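Local atomic coordinates of HAD superfamily hydrolase (Brucella suis biovar 1, PDB entry 6NQ4), a protein that probably acts as a phosphatase of the haloacid dehalogenase superfamily, hydrolysing phosphate esters whose natural identity is not established. Residues A38-V43 and P219-A224; D42-V47 and M185-P190; A129-L134 and G146-G151; E158-Y163 and L192-G197; R169-N174 and R201-L206. All blocks are in the same frame, centred on the assembly; numbering follows the deposited sequence. Where two conformers were deposited one is given.

Contact 1: A38-V43 and P219-A224; sequences AIFCDV and PIYEAA. With NA (sodium ion), chain H.
Y221 meets F40 edge to edge: CD1 of the tyrosine lies 4.0 Å from F40 CD2, and each of these atoms sits near the plane of the other ring. The tyrosine stem holds CG anti to its own carbonyl carbon (chi1 -71°), which swings the ring from the flank of the helix toward the strand. The two pieces belong to the Rossmann-like core of the haloacid dehalogenase fold, with helix 218-232 packed against strand 38-41 of the parallel sheet; K215 ahead of the helix forms a salt bridge with D42 OD1, while D42 OD2 binds the sodium ion at 2.4 Å, alongside W44 O and D246. One turn on, A224 lays its methyl over a face of the phenylalanine. Its CB stands 3.6 Å from the centroid of the F40 ring and only 16° off the ring normal, a CH-pi contact, with F40 CZ the nearest atom at 3.5 Å. V228, a further turn along, touches F40 as well.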
# COMPACT_ATOMS: atom_id res chain seq x y z
N ALA A 38 -13.09 14.06 -3.97
CA ALA A 38 -11.80 13.41 -4.09
C ALA A 38 -11.97 11.91 -3.97
O ALA A 38 -12.95 11.42 -3.41
CB ALA A 38 -10.82 13.89 -3.03
N ILE A 39 -10.97 11.19 -4.49
CA ILE A 39 -10.92 9.74 -4.45
C ILE A 39 -9.54 9.34 -3.94
O ILE A 39 -8.53 9.92 -4.36
CB ILE A 39 -11.15 9.18 -5.86
CG1 ILE A 39 -12.62 9.27 -6.24
CG2 ILE A 39 -10.63 7.74 -5.98
CD1 ILE A 39 -12.89 8.95 -7.71
N PHE A 40 -9.50 8.37 -3.03
CA PHE A 40 -8.27 7.67 -2.65
C PHE A 40 -8.35 6.30 -3.30
O PHE A 40 -9.16 5.46 -2.88
CB PHE A 40 -8.15 7.50 -1.13
CG PHE A 40 -7.96 8.78 -0.33
CD1 PHE A 40 -7.79 10.02 -0.93
CD2 PHE A 40 -7.97 8.72 1.06
CE1 PHE A 40 -7.63 11.18 -0.15
CE2 PHE A 40 -7.80 9.85 1.84
CZ PHE A 40 -7.63 11.09 1.24
N CYS A 41 -7.55 6.06 -4.34
CA CYS A 41 -7.68 4.85 -5.15
C CYS A 41 -6.47 3.94 -5.00
O CYS A 41 -5.33 4.38 -5.18
CB CYS A 41 -7.91 5.20 -6.63
SG CYS A 41 -8.34 3.77 -7.67
N ASP A 42 -6.73 2.66 -4.75
CA ASP A 42 -5.73 1.61 -4.73
C ASP A 42 -5.03 1.48 -6.09
O ASP A 42 -5.59 1.84 -7.13
CB ASP A 42 -6.54 0.33 -4.46
CG ASP A 42 -5.72 -0.84 -4.09
OD1 ASP A 42 -4.57 -0.65 -3.67
OD2 ASP A 42 -6.27 -1.97 -4.20
N VAL A 43 -3.80 0.96 -6.08
CA VAL A 43 -3.03 0.79 -7.31
C VAL A 43 -2.96 -0.68 -7.76
O VAL A 43 -3.59 -1.06 -8.76
CB VAL A 43 -1.63 1.44 -7.21
CG1 VAL A 43 -0.81 1.17 -8.48
CG2 VAL A 43 -1.74 2.97 -6.97
N PRO A 219 -1.68 6.73 9.33
CA PRO A 219 -0.73 7.70 8.75
C PRO A 219 -0.82 7.87 7.25
O PRO A 219 -0.73 9.00 6.75
CB PRO A 219 0.64 7.18 9.20
CG PRO A 219 0.34 6.52 10.51
CD PRO A 219 -0.99 5.83 10.28
N ILE A 220 -1.03 6.79 6.50
CA ILE A 220 -1.10 6.95 5.05
C ILE A 220 -2.35 7.73 4.65
O ILE A 220 -2.31 8.52 3.69
CB ILE A 220 -0.99 5.57 4.35
CG1 ILE A 220 -0.67 5.76 2.86
CG2 ILE A 220 -2.25 4.71 4.57
CD1 ILE A 220 -0.38 4.44 2.14
N TYR A 221 -3.46 7.56 5.38
CA TYR A 221 -4.68 8.31 5.09
C TYR A 221 -4.51 9.78 5.41
O TYR A 221 -4.99 10.63 4.66
CB TYR A 221 -5.88 7.71 5.84
CG TYR A 221 -6.25 6.38 5.23
CD1 TYR A 221 -7.05 6.32 4.09
CD2 TYR A 221 -5.72 5.20 5.73
CE1 TYR A 221 -7.35 5.10 3.49
CE2 TYR A 221 -5.99 4.00 5.12
CZ TYR A 221 -6.81 3.95 4.00
OH TYR A 221 -7.09 2.75 3.38
N GLU A 222 -3.82 10.10 6.51
CA GLU A 222 -3.57 11.50 6.83
C GLU A 222 -2.68 12.14 5.77
O GLU A 222 -2.87 13.31 5.42
CB GLU A 222 -2.97 11.62 8.23
CG GLU A 222 -4.00 11.36 9.34
CD GLU A 222 -3.40 11.31 10.73
OE1 GLU A 222 -2.18 11.07 10.85
OE2 GLU A 222 -4.16 11.52 11.70
N ALA A 223 -1.72 11.38 5.24
CA ALA A 223 -0.87 11.92 4.18
C ALA A 223 -1.67 12.14 2.90
O ALA A 223 -1.50 13.17 2.22
CB ALA A 223 0.31 10.99 3.93
N ALA A 224 -2.56 11.21 2.56
CA ALA A 224 -3.44 11.40 1.41
C ALA A 224 -4.37 12.60 1.61
O ALA A 224 -4.62 13.37 0.67
CB ALA A 224 -4.24 10.13 1.13
NA NA H . -4.90 -3.98 -4.20
O HOH W 1 -5.24 -3.92 -1.73
O HOH W 2 -3.24 -5.82 -4.23

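Contact 2: D42-V47 and M185-P190; sequences DVWGVV and MVERGP. With NA (sodium ion), chain H; PO4 (phosphate ion), chain G.
W44 and V186 supply the apolar part: V186 CG2, anti to its backbone N, comes obliquely onto the pyrrole end of the indole, 3.4 Å from W44 CD1. Beside it the E187 carboxylate packs against carbon atoms, with no hydrogen bond directly between the segments. E187 places CG between its backbone N and carbonyl carbon (chi1 59°) and bends at chi2, bringing OE2 to 3.2 Å from G45 CA, while its OE1 rests near W44 CB. G45, at positive phi, offers its CA to the carboxylate.

Water does the bridging. Water 3 accepts from W44 NE1 and from R188 NE and donates to E187 O at 2.8 Å, tying the indole to the strand. Water 2 donates to E187 OE1 at 2.9 Å. It also binds the sodium ion.

Metal and anion contacts complete the group. The sodium ion takes D42 OD2, W44 O (2.4 Å), a phosphate oxygen, waters 1 and 2, and D246. W44 N donates to PO4 O2 over 2.9 Å with an angle of 162°. The bound phosphate probably came from the crystallisation liquor, and T75, N76 and K215 bind it too.

E187 is thus a second-shell residue that orients a metal-bound water. Strand 185-188, part of a probable C2-type cap, probably helps close the active site, as caps do in this superfamily; the sodium probably occupies the position normally taken by magnesium.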
# COMPACT_ATOMS: atom_id res chain seq x y z
N ASP A 42 -6.73 2.66 -4.75
CA ASP A 42 -5.73 1.61 -4.73
C ASP A 42 -5.03 1.48 -6.09
O ASP A 42 -5.59 1.84 -7.13
CB ASP A 42 -6.54 0.33 -4.46
CG ASP A 42 -5.72 -0.84 -4.09
OD1 ASP A 42 -4.57 -0.65 -3.67
OD2 ASP A 42 -6.27 -1.97 -4.20
N VAL A 43 -3.80 0.96 -6.08
CA VAL A 43 -3.03 0.79 -7.31
C VAL A 43 -2.96 -0.68 -7.76
O VAL A 43 -3.59 -1.06 -8.76
CB VAL A 43 -1.63 1.44 -7.21
CG1 VAL A 43 -0.81 1.17 -8.48
CG2 VAL A 43 -1.74 2.97 -6.97
N TRP A 44 -2.23 -1.53 -7.04
CA TRP A 44 -2.11 -2.93 -7.48
C TRP A 44 -3.45 -3.65 -7.42
O TRP A 44 -4.16 -3.60 -6.41
CB TRP A 44 -1.09 -3.67 -6.62
CG TRP A 44 0.29 -3.63 -7.19
CD1 TRP A 44 0.91 -4.61 -7.91
CD2 TRP A 44 1.21 -2.56 -7.10
NE1 TRP A 44 2.17 -4.23 -8.25
CE2 TRP A 44 2.40 -2.97 -7.75
CE3 TRP A 44 1.17 -1.30 -6.49
CZ2 TRP A 44 3.53 -2.15 -7.85
CZ3 TRP A 44 2.29 -0.48 -6.58
CH2 TRP A 44 3.46 -0.91 -7.26
N GLY A 45 -3.79 -4.30 -8.52
CA GLY A 45 -5.04 -5.01 -8.63
C GLY A 45 -6.20 -4.17 -9.09
O GLY A 45 -7.29 -4.73 -9.32
N VAL A 46 -6.01 -2.86 -9.20
CA VAL A 46 -7.10 -1.95 -9.56
C VAL A 46 -6.69 -1.13 -10.78
O VAL A 46 -7.44 -1.04 -11.75
CB VAL A 46 -7.50 -1.06 -8.36
CG1 VAL A 46 -8.49 0.02 -8.81
CG2 VAL A 46 -8.09 -1.93 -7.24
N VAL A 47 -5.50 -0.52 -10.72
CA VAL A 47 -4.95 0.25 -11.85
C VAL A 47 -4.02 -0.60 -12.71
O VAL A 47 -4.00 -0.46 -13.94
CB VAL A 47 -4.24 1.51 -11.31
CG1 VAL A 47 -3.48 2.23 -12.43
CG2 VAL A 47 -5.23 2.44 -10.62
N MET A 185 0.47 -10.50 0.47
CA MET A 185 0.87 -10.86 -0.89
C MET A 185 0.44 -9.74 -1.81
O MET A 185 -0.37 -8.88 -1.45
CB MET A 185 0.23 -12.17 -1.38
CG MET A 185 0.48 -13.36 -0.47
SD MET A 185 0.21 -14.95 -1.28
CE MET A 185 1.83 -15.17 -2.04
N VAL A 186 1.00 -9.77 -3.02
CA VAL A 186 0.61 -8.86 -4.09
C VAL A 186 0.65 -9.64 -5.40
O VAL A 186 1.41 -10.61 -5.54
CB VAL A 186 1.54 -7.62 -4.16
CG1 VAL A 186 2.94 -8.00 -4.62
CG2 VAL A 186 0.96 -6.50 -5.04
N GLU A 187 -0.16 -9.22 -6.35
CA GLU A 187 -0.07 -9.82 -7.66
C GLU A 187 1.11 -9.25 -8.44
O GLU A 187 1.55 -8.10 -8.22
CB GLU A 187 -1.36 -9.64 -8.44
CG GLU A 187 -1.74 -8.19 -8.64
CD GLU A 187 -2.67 -7.69 -7.55
OE1 GLU A 187 -2.16 -7.12 -6.54
OE2 GLU A 187 -3.91 -7.91 -7.71
N ARG A 188 1.65 -10.06 -9.32
CA ARG A 188 2.66 -9.62 -10.28
C ARG A 188 2.33 -10.38 -11.56
O ARG A 188 2.70 -11.55 -11.71
CB ARG A 188 4.08 -9.91 -9.80
CG ARG A 188 5.13 -9.17 -10.64
CD ARG A 188 6.52 -9.33 -10.02
NE ARG A 188 6.63 -8.59 -8.77
CZ ARG A 188 7.52 -8.85 -7.82
NH1 ARG A 188 8.38 -9.84 -7.98
NH2 ARG A 188 7.55 -8.12 -6.71
N GLY A 189 1.58 -9.73 -12.44
CA GLY A 189 0.98 -10.43 -13.55
C GLY A 189 0.17 -11.59 -13.00
O GLY A 189 -0.64 -11.42 -12.08
N PRO A 190 0.44 -12.81 -13.50
CA PRO A 190 -0.31 -13.98 -13.05
C PRO A 190 0.14 -14.55 -11.72
O PRO A 190 -0.52 -15.46 -11.21
CB PRO A 190 -0.03 -15.00 -14.17
CG PRO A 190 1.38 -14.67 -14.58
CD PRO A 190 1.42 -13.14 -14.54
NA NA H . -4.90 -3.98 -4.20
P PO4 G . -1.77 -1.77 -3.16
O1 PO4 G . -3.00 -2.60 -3.53
O2 PO4 G . -1.37 -0.88 -4.32
O3 PO4 G . -0.73 -2.90 -3.00
O4 PO4 G . -1.96 -1.06 -1.84
O HOH W 3 3.93 -6.72 -8.47
O HOH W 2 -3.24 -5.82 -4.23
O HOH W 1 -5.24 -3.92 -1.73

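Contact 3: A129-L134 and G146-G151; sequences AIYDGL and GVVCTG
Y131 points the end of its ring at V148, and I130 meets T150 tip to tip. The two contacts fasten a short 3-10 segment against one face of the five-stranded parallel sheet of the insert domain, in which strand 146-149 is the central strand. The tyrosine oxygen does most of the touching: OH sits 3.2 Å from V148 CB, and the valine's CG1 branch lies 4.0 Å from Y131 CE1, approaching the ring obliquely. Next to this, I130 CG2 reaches T150 CG2 at 4.0 Å.

Around this first shell, the same I130 methyl lies over the centre of the neighbouring Y131 ring, 3.6 Å above its plane, and so steadies the aromatic group from within its own segment. The hydroxyl of Y131 is hydrogen-bonded to H121 ND1 on adjacent strand 118-122, so its polar end is satisfied although it sits against a valine. T150 divides its branches: with OG1 between the backbone N and the carbonyl carbon (chi1 59°), it is hydrogen-bonded to E127, while CG2 is turned to the isoleucine. I112 of helix 104-114 touches both I130 and V148, filling in the apolar cluster.

Beyond Y131 the chain reverses in a type II beta turn with G133 at positive phi, closed by L134 N bonding to Y131 O at 3.0 Å.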
# COMPACT_ATOMS: atom_id res chain seq x y z
N ALA A 129 15.80 2.66 -1.93
CA ALA A 129 15.38 4.03 -2.19
C ALA A 129 14.64 4.66 -1.01
O ALA A 129 14.65 5.90 -0.88
CB ALA A 129 14.52 4.05 -3.46
N ILE A 130 14.01 3.86 -0.15
CA ILE A 130 13.27 4.39 0.99
C ILE A 130 14.16 5.17 1.96
O ILE A 130 13.66 6.03 2.70
CB ILE A 130 12.51 3.24 1.71
CG1 ILE A 130 11.39 3.79 2.61
CG2 ILE A 130 13.50 2.35 2.48
CD1 ILE A 130 10.49 2.69 3.19
N TYR A 131 15.47 4.90 1.97
CA TYR A 131 16.37 5.56 2.92
C TYR A 131 16.97 6.85 2.39
O TYR A 131 17.69 7.52 3.14
CB TYR A 131 17.53 4.63 3.31
CG TYR A 131 17.05 3.29 3.81
CD1 TYR A 131 16.40 3.17 5.04
CD2 TYR A 131 17.24 2.14 3.05
CE1 TYR A 131 15.93 1.94 5.48
CE2 TYR A 131 16.77 0.90 3.48
CZ TYR A 131 16.13 0.81 4.70
OH TYR A 131 15.65 -0.40 5.15
N ASP A 132 16.74 7.20 1.13
CA ASP A 132 17.38 8.37 0.55
C ASP A 132 17.06 9.62 1.37
O ASP A 132 15.89 9.92 1.63
CB ASP A 132 16.89 8.55 -0.89
CG ASP A 132 17.46 7.52 -1.83
OD1 ASP A 132 18.50 6.91 -1.49
OD2 ASP A 132 16.87 7.31 -2.91
N GLY A 133 18.10 10.33 1.77
CA GLY A 133 17.95 11.57 2.52
C GLY A 133 17.72 11.41 4.00
O GLY A 133 17.64 12.42 4.71
N LEU A 134 17.60 10.19 4.50
CA LEU A 134 17.42 9.98 5.92
C LEU A 134 18.77 9.80 6.60
O LEU A 134 19.73 9.31 5.99
CB LEU A 134 16.54 8.75 6.18
CG LEU A 134 15.17 8.81 5.50
CD1 LEU A 134 14.33 7.61 5.92
CD2 LEU A 134 14.47 10.12 5.82
N GLY A 146 17.83 -1.57 14.93
CA GLY A 146 16.46 -1.64 14.47
C GLY A 146 16.44 -2.33 13.13
O GLY A 146 17.47 -2.48 12.45
N VAL A 147 15.24 -2.77 12.73
CA VAL A 147 15.03 -3.46 11.46
C VAL A 147 14.04 -2.66 10.63
O VAL A 147 13.04 -2.15 11.16
CB VAL A 147 14.48 -4.88 11.70
CG1 VAL A 147 14.22 -5.57 10.38
CG2 VAL A 147 15.44 -5.69 12.56
N VAL A 148 14.30 -2.56 9.33
CA VAL A 148 13.32 -2.04 8.37
C VAL A 148 13.12 -3.10 7.31
O VAL A 148 14.08 -3.54 6.67
CB VAL A 148 13.77 -0.71 7.75
CG1 VAL A 148 12.76 -0.24 6.70
CG2 VAL A 148 13.93 0.35 8.84
N CYS A 149 11.87 -3.52 7.13
CA CYS A 149 11.54 -4.55 6.16
C CYS A 149 10.69 -3.93 5.07
O CYS A 149 9.54 -3.54 5.30
CB CYS A 149 10.80 -5.69 6.85
SG CYS A 149 10.33 -7.01 5.71
N THR A 150 11.27 -3.85 3.87
CA THR A 150 10.53 -3.40 2.70
C THR A 150 9.97 -4.56 1.89
O THR A 150 9.06 -4.34 1.09
CB THR A 150 11.43 -2.57 1.78
OG1 THR A 150 12.55 -3.36 1.37
CG2 THR A 150 11.91 -1.30 2.48
N GLY A 151 10.47 -5.78 2.10
CA GLY A 151 10.05 -6.93 1.32
C GLY A 151 11.01 -8.08 1.54
O GLY A 151 11.83 -8.04 2.46

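Contact 4: E158-Y163 and L192-G197; sequences ETPEDY and LIWCAG. With EDO (1,2-ethanediol), chain F.
P160 and W194 carry the contact, the proline ring crossing the indole at about a right angle. P160 CD stands 3.4 Å from the centroid of the five-membered ring of W194 and only 3° off its normal, so the CH-pi contact is almost exactly perpendicular. P160 CG follows over the same face, close to W194 CD2. W194 holds CG anti to its carbonyl carbon (chi1 -67°), which stands the indole out from the strand to receive the proline.

E158 adds its backbone: O lies 3.7 Å from W194 CD1, approaching obliquely. A 1,2-ethanediol molecule, probably from the crystallisation liquor, spans the two segments here. Its O1 donates to E158 O at 2.7 Å, and W194 N donates to its O2 at 2.9 Å in a nearly straight bond.

The proline opens a short 3-10 segment; just ahead of it T159 N donates to D162 OD1 at 3.0 Å from above the carboxylate plane, and D162 N returns a bond to T159 O. The loop leads into helix 164-172, the connecting helix of a beta-alpha-beta crossover between strands 146-149 and 177-179, and W194 of the antiparallel hairpin 185-194 packs against its entrance.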
# COMPACT_ATOMS: atom_id res chain seq x y z
N GLU A 158 11.82 -16.86 -2.80
CA GLU A 158 11.80 -17.09 -1.36
C GLU A 158 10.38 -17.08 -0.82
O GLU A 158 9.46 -16.54 -1.44
CB GLU A 158 12.62 -16.01 -0.66
CG GLU A 158 14.10 -16.06 -1.03
CD GLU A 158 14.89 -14.85 -0.56
OE1 GLU A 158 14.29 -13.85 -0.10
OE2 GLU A 158 16.15 -14.92 -0.67
N THR A 159 10.21 -17.67 0.35
CA THR A 159 8.94 -17.69 1.06
C THR A 159 9.18 -17.28 2.50
O THR A 159 10.32 -17.23 2.97
CB THR A 159 8.34 -19.10 1.04
OG1 THR A 159 9.09 -19.94 1.92
CG2 THR A 159 8.33 -19.68 -0.37
N PRO A 160 8.11 -16.99 3.25
CA PRO A 160 8.30 -16.58 4.65
C PRO A 160 9.01 -17.63 5.49
O PRO A 160 9.72 -17.26 6.43
CB PRO A 160 6.87 -16.30 5.13
CG PRO A 160 6.15 -15.89 3.88
CD PRO A 160 6.71 -16.78 2.81
N GLU A 161 8.86 -18.92 5.17
CA GLU A 161 9.56 -19.97 5.90
C GLU A 161 11.08 -19.78 5.86
O GLU A 161 11.77 -20.11 6.83
CB GLU A 161 9.17 -21.34 5.35
N ASP A 162 11.61 -19.26 4.75
CA ASP A 162 13.05 -19.04 4.64
C ASP A 162 13.56 -18.03 5.65
O ASP A 162 14.78 -17.95 5.87
CB ASP A 162 13.43 -18.55 3.24
CG ASP A 162 13.13 -19.57 2.16
OD1 ASP A 162 12.68 -19.17 1.07
OD2 ASP A 162 13.36 -20.77 2.41
N TYR A 163 12.67 -17.23 6.24
CA TYR A 163 13.04 -16.16 7.15
C TYR A 163 12.87 -16.53 8.62
O TYR A 163 13.16 -15.70 9.48
CB TYR A 163 12.23 -14.90 6.84
CG TYR A 163 12.69 -14.27 5.54
CD1 TYR A 163 13.52 -13.16 5.55
CD2 TYR A 163 12.33 -14.82 4.31
CE1 TYR A 163 13.97 -12.62 4.39
CE2 TYR A 163 12.79 -14.28 3.13
CZ TYR A 163 13.61 -13.17 3.18
OH TYR A 163 14.08 -12.63 2.01
N LEU A 192 1.43 -14.65 -7.58
CA LEU A 192 1.28 -14.06 -6.25
C LEU A 192 2.65 -14.05 -5.58
O LEU A 192 3.36 -15.06 -5.61
CB LEU A 192 0.26 -14.82 -5.40
CG LEU A 192 -1.19 -14.64 -5.85
CD1 LEU A 192 -2.10 -15.70 -5.25
CD2 LEU A 192 -1.65 -13.26 -5.43
N ILE A 193 3.01 -12.90 -5.02
CA ILE A 193 4.34 -12.64 -4.49
C ILE A 193 4.21 -12.25 -3.02
O ILE A 193 3.39 -11.40 -2.67
CB ILE A 193 4.98 -11.47 -5.27
CG1 ILE A 193 5.02 -11.78 -6.78
CG2 ILE A 193 6.36 -11.15 -4.74
CD1 ILE A 193 5.91 -12.94 -7.15
N TRP A 194 5.08 -12.82 -2.18
CA TRP A 194 5.07 -12.48 -0.76
C TRP A 194 5.62 -11.08 -0.54
O TRP A 194 6.58 -10.68 -1.20
CB TRP A 194 5.94 -13.47 0.01
CG TRP A 194 5.38 -14.85 0.03
CD1 TRP A 194 5.87 -15.94 -0.64
CD2 TRP A 194 4.22 -15.29 0.74
NE1 TRP A 194 5.07 -17.03 -0.40
CE2 TRP A 194 4.07 -16.67 0.46
CE3 TRP A 194 3.31 -14.67 1.58
CZ2 TRP A 194 3.01 -17.43 0.98
CZ3 TRP A 194 2.26 -15.42 2.10
CH2 TRP A 194 2.13 -16.79 1.81
N CYS A 195 5.02 -10.35 0.40
CA CYS A 195 5.40 -8.98 0.70
C CYS A 195 5.90 -8.85 2.13
O CYS A 195 5.84 -9.78 2.94
CB CYS A 195 4.21 -8.05 0.52
SG CYS A 195 3.56 -7.96 -1.14
N ALA A 196 6.35 -7.63 2.47
CA ALA A 196 6.90 -7.36 3.80
C ALA A 196 5.91 -7.71 4.90
O ALA A 196 6.32 -8.13 5.98
CB ALA A 196 7.27 -5.89 3.90
N GLY A 197 4.61 -7.51 4.65
CA GLY A 197 3.61 -7.77 5.67
C GLY A 197 3.59 -9.21 6.12
O GLY A 197 3.23 -9.50 7.27
C1 EDO F . 7.67 -16.67 -4.56
O1 EDO F . 7.86 -17.51 -3.42
C2 EDO F . 6.56 -15.67 -4.25
O2 EDO F . 7.05 -14.61 -3.40

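Contact 5: R169-N174 and R201-L206; sequences RLRSRN and REYGQL
Y203 presents its ring obliquely to L170 and R171, with L170 CB 3.9 Å from Y203 CE1 and R171 CB at 3.7 Å from the same atom; F177 of strand 177-179 stacks against the tyrosine. The other flat group, the guanidinium of R171, has L206 O above one face, 3.1 Å out of its plane and toward the rim. R171 NE lies directly beneath that oxygen, but the angle is too poor for a hydrogen bond, and R171 is modelled in two conformers, so the placement of its end is not unique.

Y203 CG runs anti to the backbone N (chi1 -161°), which sends the ring across from its helix to the neighbouring one. There OH sits 3.3 Å from L170 O, while its hydrogen bond goes to L175 O just past the helix end.

This is the packing of helices 164-172 and 196-205, two neighbouring helices on the five-stranded parallel sheet of the insert domain. Helix 164-172 finishes in a Schellman motif: N174, at positive phi, bonds its N to R171 O over 2.9 Å, and L175 N reaches L170 O. Y203 OH thus sits beside the L170 carbonyl that L175 N caps, and bonds to the carbonyl of that same L175. Farther out, R171, bent at chi2, crosses the L206 side chain obliquely, CG 3.9 Å from L206 CB.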
# COMPACT_ATOMS: atom_id res chain seq x y z
N ARG A 169 16.11 -14.72 15.49
CA ARG A 169 17.29 -14.07 16.05
C ARG A 169 17.01 -12.61 16.37
O ARG A 169 17.40 -12.11 17.43
CB ARG A 169 18.48 -14.16 15.09
CG ARG A 169 19.11 -15.53 15.00
CD ARG A 169 20.48 -15.45 14.33
NE ARG A 169 20.46 -14.88 12.98
CZ ARG A 169 20.23 -15.57 11.87
NH1 ARG A 169 19.97 -16.88 11.92
NH2 ARG A 169 20.25 -14.96 10.69
N LEU A 170 16.31 -11.92 15.46
CA LEU A 170 16.03 -10.50 15.66
C LEU A 170 15.10 -10.30 16.84
O LEU A 170 15.28 -9.38 17.66
CB LEU A 170 15.40 -9.93 14.40
CG LEU A 170 16.29 -9.99 13.15
CD1 LEU A 170 15.47 -9.62 11.90
CD2 LEU A 170 17.47 -9.05 13.27
N ARG A 171 14.09 -11.17 16.94
CA ARG A 171 13.13 -11.09 18.04
C ARG A 171 13.82 -11.31 19.38
O ARG A 171 13.54 -10.61 20.36
CB ARG A 171 12.01 -12.10 17.80
CG ARG A 171 10.77 -11.89 18.67
CD ARG A 171 10.86 -12.62 19.99
NE ARG A 171 9.89 -12.08 20.93
CZ ARG A 171 9.75 -12.49 22.18
NH1 ARG A 171 10.52 -13.47 22.65
NH2 ARG A 171 8.84 -11.93 22.96
N SER A 172 14.76 -12.27 19.44
CA SER A 172 15.47 -12.53 20.69
C SER A 172 16.33 -11.36 21.12
O SER A 172 16.68 -11.26 22.31
CB SER A 172 16.33 -13.79 20.55
OG SER A 172 15.50 -14.92 20.43
N ARG A 173 16.69 -10.47 20.19
CA ARG A 173 17.43 -9.26 20.53
C ARG A 173 16.51 -8.07 20.75
O ARG A 173 16.99 -6.95 20.93
CB ARG A 173 18.47 -8.94 19.45
CG ARG A 173 19.61 -9.95 19.44
CD ARG A 173 20.50 -9.75 18.24
NE ARG A 173 21.01 -8.38 18.20
CZ ARG A 173 21.39 -7.75 17.10
NH1 ARG A 173 21.32 -8.37 15.93
NH2 ARG A 173 21.84 -6.50 17.16
N ASN A 174 15.20 -8.30 20.76
CA ASN A 174 14.21 -7.26 21.06
C ASN A 174 14.29 -6.09 20.08
O ASN A 174 14.06 -4.95 20.45
CB ASN A 174 14.36 -6.76 22.50
CG ASN A 174 13.16 -5.97 22.97
OD1 ASN A 174 12.03 -6.29 22.63
ND2 ASN A 174 13.40 -4.92 23.74
N ARG A 201 3.93 -10.15 9.95
CA ARG A 201 2.96 -10.98 10.65
C ARG A 201 3.68 -12.08 11.42
O ARG A 201 3.34 -12.36 12.58
CB ARG A 201 1.96 -11.59 9.67
CG ARG A 201 0.88 -12.43 10.36
CD ARG A 201 -0.26 -12.80 9.44
NE ARG A 201 -1.06 -11.65 9.03
CZ ARG A 201 -2.07 -11.72 8.17
NH1 ARG A 201 -2.40 -12.89 7.64
NH2 ARG A 201 -2.76 -10.64 7.84
N GLU A 202 4.69 -12.70 10.80
CA GLU A 202 5.46 -13.73 11.48
C GLU A 202 6.22 -13.15 12.67
O GLU A 202 6.28 -13.77 13.74
CB GLU A 202 6.43 -14.38 10.50
CG GLU A 202 5.76 -15.27 9.47
CD GLU A 202 4.96 -16.38 10.13
OE1 GLU A 202 5.44 -16.95 11.14
OE2 GLU A 202 3.85 -16.66 9.65
N TYR A 203 6.78 -11.95 12.51
CA TYR A 203 7.50 -11.34 13.61
C TYR A 203 6.58 -11.06 14.78
O TYR A 203 6.92 -11.33 15.93
CB TYR A 203 8.18 -10.06 13.13
CG TYR A 203 9.31 -9.56 14.02
CD1 TYR A 203 10.52 -10.26 14.09
CD2 TYR A 203 9.19 -8.38 14.77
CE1 TYR A 203 11.57 -9.81 14.87
CE2 TYR A 203 10.25 -7.93 15.56
CZ TYR A 203 11.44 -8.65 15.60
OH TYR A 203 12.50 -8.20 16.36
N GLY A 204 5.38 -10.54 14.50
CA GLY A 204 4.41 -10.32 15.56
C GLY A 204 4.00 -11.61 16.25
O GLY A 204 3.82 -11.64 17.47
N GLN A 205 3.84 -12.69 15.48
CA GLN A 205 3.46 -13.97 16.08
C GLN A 205 4.55 -14.50 17.00
O GLN A 205 4.25 -15.22 17.97
CB GLN A 205 3.14 -14.97 14.96
CG GLN A 205 2.69 -16.36 15.42
CD GLN A 205 1.22 -16.42 15.81
OE1 GLN A 205 0.42 -15.55 15.47
NE2 GLN A 205 0.85 -17.47 16.54
N LEU A 206 5.81 -14.16 16.73
CA LEU A 206 6.90 -14.50 17.64
C LEU A 206 6.91 -13.64 18.89
O LEU A 206 7.70 -13.91 19.80
CB LEU A 206 8.26 -14.36 16.92
CG LEU A 206 8.53 -15.28 15.73
CD1 LEU A 206 9.79 -14.86 14.99
CD2 LEU A 206 8.62 -16.75 16.20

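How the contacts relate
Contacts 1 and 2 start from the same strand-to-loop segment and share D42, V43 and the sodium ion, their centres about 17 Å apart. Contact 1 lies in the Rossmann-like domain, joining its six-stranded sheet to helix 218-232; contact 2 reaches from it to the hairpin 185-194. Contact 2 meets contact 4 across that hairpin, V186 O probably hydrogen-bonding to I193 N, and contact 4 joins contact 5 through helix 196-205. Contact 3 closes before contacts 4 and 5, whose segments interleave along the chain; all three lie in the insert with the five-stranded sheet, their centres about 15 to 18 Å apart. The insert packs around its own sheet while its hairpin meets the metal site.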